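PDB 2POS: sylvaticin, which probably binds sterols or related lipids, as its alpha-elicitin relatives do, and is a small disulfide-bonded protein secreted by the oomycete Pythium sylvaticum. Local coordinates for residues P22-S25 with V26-A30; E45-K48 with L49-T53. All coordinates share one frame; numbering follows the deposited sequence.

Contact 1: residues P22-S25 with V26-A30; sequences PALS and VCQDA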
# COMPACT_ATOMS: atom_id res chain seq x y z
N PRO A 22 3.18 3.85 -13.55
CA PRO A 22 3.52 2.51 -14.04
C PRO A 22 4.03 1.56 -12.96
O PRO A 22 3.89 0.34 -13.10
CB PRO A 22 4.62 2.78 -15.08
CG PRO A 22 4.38 4.18 -15.52
CD PRO A 22 3.92 4.90 -14.28
N ALA A 23 4.60 2.10 -11.88
CA ALA A 23 5.16 1.28 -10.80
C ALA A 23 4.08 0.44 -10.12
O ALA A 23 4.38 -0.64 -9.60
CB ALA A 23 5.89 2.15 -9.79
N LEU A 24 2.84 0.93 -10.13
CA LEU A 24 1.73 0.20 -9.52
C LEU A 24 1.56 -1.17 -10.18
O LEU A 24 1.59 -2.20 -9.51
CB LEU A 24 0.41 0.99 -9.58
CG LEU A 24 -0.83 0.27 -9.01
CD1 LEU A 24 -0.75 0.15 -7.48
CD2 LEU A 24 -2.12 0.96 -9.43
N SER A 25 1.37 -1.18 -11.50
CA SER A 25 1.18 -2.41 -12.25
C SER A 25 2.37 -3.35 -12.13
O SER A 25 2.19 -4.56 -11.93
CB SER A 25 0.88 -2.08 -13.72
OG SER A 25 0.85 -3.26 -14.51
N VAL A 26 3.59 -2.82 -12.25
CA VAL A 26 4.79 -3.66 -12.18
C VAL A 26 4.92 -4.34 -10.82
O VAL A 26 5.19 -5.53 -10.74
CB VAL A 26 6.08 -2.88 -12.51
CG1 VAL A 26 7.31 -3.79 -12.36
CG2 VAL A 26 6.01 -2.29 -13.90
N CYS A 27 4.69 -3.57 -9.75
CA CYS A 27 4.80 -4.11 -8.40
C CYS A 27 3.73 -5.17 -8.13
O CYS A 27 4.04 -6.24 -7.61
CB CYS A 27 4.71 -2.98 -7.37
SG CYS A 27 4.87 -3.54 -5.65
N GLN A 28 2.48 -4.87 -8.50
CA GLN A 28 1.37 -5.79 -8.29
C GLN A 28 1.54 -7.08 -9.08
O GLN A 28 1.37 -8.18 -8.53
CB GLN A 28 0.03 -5.12 -8.65
CG GLN A 28 -0.35 -3.98 -7.69
CD GLN A 28 -1.71 -3.38 -8.00
OE1 GLN A 28 -2.38 -2.85 -7.11
NE2 GLN A 28 -2.13 -3.46 -9.27
N ASP A 29 1.93 -6.96 -10.35
CA ASP A 29 2.15 -8.15 -11.18
C ASP A 29 3.32 -9.00 -10.71
O ASP A 29 3.25 -10.22 -10.77
CB ASP A 29 2.35 -7.75 -12.65
CG ASP A 29 1.08 -7.21 -13.30
OD1 ASP A 29 0.01 -7.23 -12.65
OD2 ASP A 29 1.16 -6.76 -14.46
N ALA A 30 4.38 -8.35 -10.24
CA ALA A 30 5.57 -9.06 -9.77
C ALA A 30 5.32 -9.82 -8.48
O ALA A 30 5.82 -10.93 -8.29
CB ALA A 30 6.74 -8.09 -9.59
O HOH W 1 -0.44 -5.57 -16.32

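Contact 2: residues E45-K48 with L49-T53; sequences EQLK and LMCGT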
# COMPACT_ATOMS: atom_id res chain seq x y z
N GLU A 45 5.12 -14.08 1.64
CA GLU A 45 5.49 -14.50 0.28
C GLU A 45 5.48 -13.31 -0.67
O GLU A 45 6.40 -13.13 -1.46
CB GLU A 45 4.55 -15.59 -0.24
CG GLU A 45 4.73 -16.96 0.44
CD GLU A 45 3.99 -17.10 1.78
OE1 GLU A 45 3.24 -16.19 2.18
OE2 GLU A 45 4.17 -18.15 2.43
N GLN A 46 4.43 -12.49 -0.57
CA GLN A 46 4.30 -11.30 -1.40
C GLN A 46 5.36 -10.28 -1.06
O GLN A 46 5.96 -9.68 -1.96
CB GLN A 46 2.90 -10.69 -1.25
CG GLN A 46 1.81 -11.52 -1.91
CD GLN A 46 0.42 -11.15 -1.43
OE1 GLN A 46 0.26 -10.38 -0.49
NE2 GLN A 46 -0.59 -11.72 -2.08
N LEU A 47 5.59 -10.08 0.23
CA LEU A 47 6.61 -9.14 0.69
C LEU A 47 8.00 -9.49 0.16
O LEU A 47 8.75 -8.62 -0.28
CB LEU A 47 6.62 -9.06 2.22
CG LEU A 47 7.55 -8.02 2.84
CD1 LEU A 47 7.19 -6.61 2.37
CD2 LEU A 47 7.48 -8.10 4.37
N LYS A 48 8.35 -10.78 0.21
CA LYS A 48 9.60 -11.30 -0.35
C LYS A 48 9.78 -10.82 -1.78
O LYS A 48 10.84 -10.30 -2.15
CB LYS A 48 9.57 -12.84 -0.33
CG LYS A 48 10.86 -13.53 -0.80
CD LYS A 48 11.75 -13.95 0.36
CE LYS A 48 12.82 -12.90 0.66
NZ LYS A 48 13.78 -13.34 1.72
N LEU A 49 8.74 -11.01 -2.58
CA LEU A 49 8.75 -10.59 -3.97
C LEU A 49 8.85 -9.07 -4.12
O LEU A 49 9.64 -8.58 -4.91
CB LEU A 49 7.51 -11.12 -4.70
CG LEU A 49 7.56 -12.62 -5.04
CD1 LEU A 49 6.16 -13.18 -5.25
CD2 LEU A 49 8.42 -12.85 -6.28
N MET A 50 8.08 -8.34 -3.31
CA MET A 50 8.11 -6.88 -3.34
C MET A 50 9.50 -6.34 -3.02
O MET A 50 9.98 -5.42 -3.68
CB MET A 50 7.11 -6.31 -2.33
CG MET A 50 5.67 -6.48 -2.73
SD MET A 50 4.55 -5.94 -1.42
CE MET A 50 4.67 -4.17 -1.59
N CYS A 51 10.13 -6.92 -2.00
CA CYS A 51 11.44 -6.47 -1.54
C CYS A 51 12.55 -6.65 -2.58
O CYS A 51 13.60 -6.02 -2.47
CB CYS A 51 11.80 -7.14 -0.21
SG CYS A 51 10.72 -6.61 1.15
N GLY A 52 12.33 -7.52 -3.56
CA GLY A 52 13.27 -7.70 -4.66
C GLY A 52 12.86 -7.02 -5.96
O GLY A 52 13.45 -7.28 -7.02
N THR A 53 11.87 -6.14 -5.89
CA THR A 53 11.34 -5.45 -7.07
C THR A 53 11.51 -3.94 -6.88
O THR A 53 10.86 -3.34 -6.02
CB THR A 53 9.85 -5.82 -7.30
OG1 THR A 53 9.71 -7.25 -7.38
CG2 THR A 53 9.29 -5.18 -8.58

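Contact 1: residues P22-S25 with V26-A30
L24 and Q28 meet because their first torsions differ: in L24 CG stands anti to the backbone N (chi1 178°), whereas in Q28 CG lies beside its own N (chi1 -68°) and the chain then runs extended back along the helix. The two side chains cross obliquely, one turn apart. Methyl CD1 of L24 touches the amide of Q28 at its oxygen, with L24 CD1 3.4 Å from Q28 OE1, and CG of L24 lies 3.9 Å from Q28 CD. Lower down, Q28 CG rests 3.2 Å from L24 O, the same carbonyl that accepts the backbone bond from Q28 N. The amide oxygen is a buried acceptor satisfied from outside, since Q28 OE1 receives the backbone N-H groups of both M35 and L36; these two bonds probably fix the rotation of the amide.

On the exposed side, S25 and D29 are joined through water. S25 OG and D29 OD2 are 3.5 Å apart, and one water bridges them, donating to D29 OD2 at 2.7 Å and lying 3.2 Å from S25 OG. D29 N also bonds to S25 O (2.9 Å, N-H...O angle 164°), part of the regular i to i+4 alpha-helical series that includes C27 N to A23 O and V26 N to P22 O, the last the longest at 3.3 Å. V26 CG2 lies close to that P22 oxygen.

S25, V26 and D29 are exposed, and A23, L24, C27 and Q28 are buried. C27 is disulfide-bonded to C56 of helix 54-64, and on that same helix A23 packs against T58 and L24 against L59, while even the exposed V26 reaches E55; L24 also meets the loop at M35 and L36.

Contact 2: residues E45-K48 with L49-T53
L47 and C51 make the apolar part of this one-turn contact: methyl CD1 of L47 lies 3.7 Å from C51 SG, and CG of L47 is only slightly farther from the same sulfur. The torsions explain the meeting. CG of L47 is placed anti to its backbone N (chi1 -175°), which carries CD1 toward the next turn, while C51 SG stands beside its own N and so faces back toward L47. C51 SG also comes 3.2 Å from L47 O. M50 touches through its CG, 3.3 Å from Q46 O, before the chain bends at chi3, and L49 sets CG and CD1 near E45 O.

The contact runs nearly the length of helix 44-51 and over its C-terminal end, in an elicitin, a small helical fold braced by disulfides; C51 is bonded to C93, just beyond helix 82-92, where L47 packs on F89 and S92. M50, the buried member, reaches F89 too, and also C27 and S31 of helix 22-31.

Among the backbone bonds, M50 N to Q46 O and C51 N to L47 O are both 2.8 Å. The bonds at both ends are weak: L49 N to E45 O is long, and G52 N to K48 O is stretched and bent, with an N-H...O angle of 131°. Where the helix ends, L49 O becomes a shared acceptor. G52 N donates to L49 O at 3.2 Å, and T53 OG1 donates to it at 2.8 Å from the opposite face of the carbonyl plane, 37° out of that plane. T53 N bonds to M50 O at 3.0 Å.

In the fold
From the N terminus the chain reaches contact 1 within helix 22-31, then crosses a segment containing W33, M35 and L36 before entering contact 2 on helix 44-51 and its C-terminal turn. Contact 1 lies within its helix; contact 2 runs past the end of its own. Neither spans a long loop, and they lie in series, without nesting or crossing. Their centres are 12 Å apart, yet they touch: A30 CB is 3.8 Å from T53 OG1, A30 O is equally far from L49 CD1, and C27 SG lies 4.1 Å from M50 CE. Each contact holds one half of a disulfide, tying contact 1 to helix 54-64 and contact 2 to the C-terminal end beyond helix 82-92.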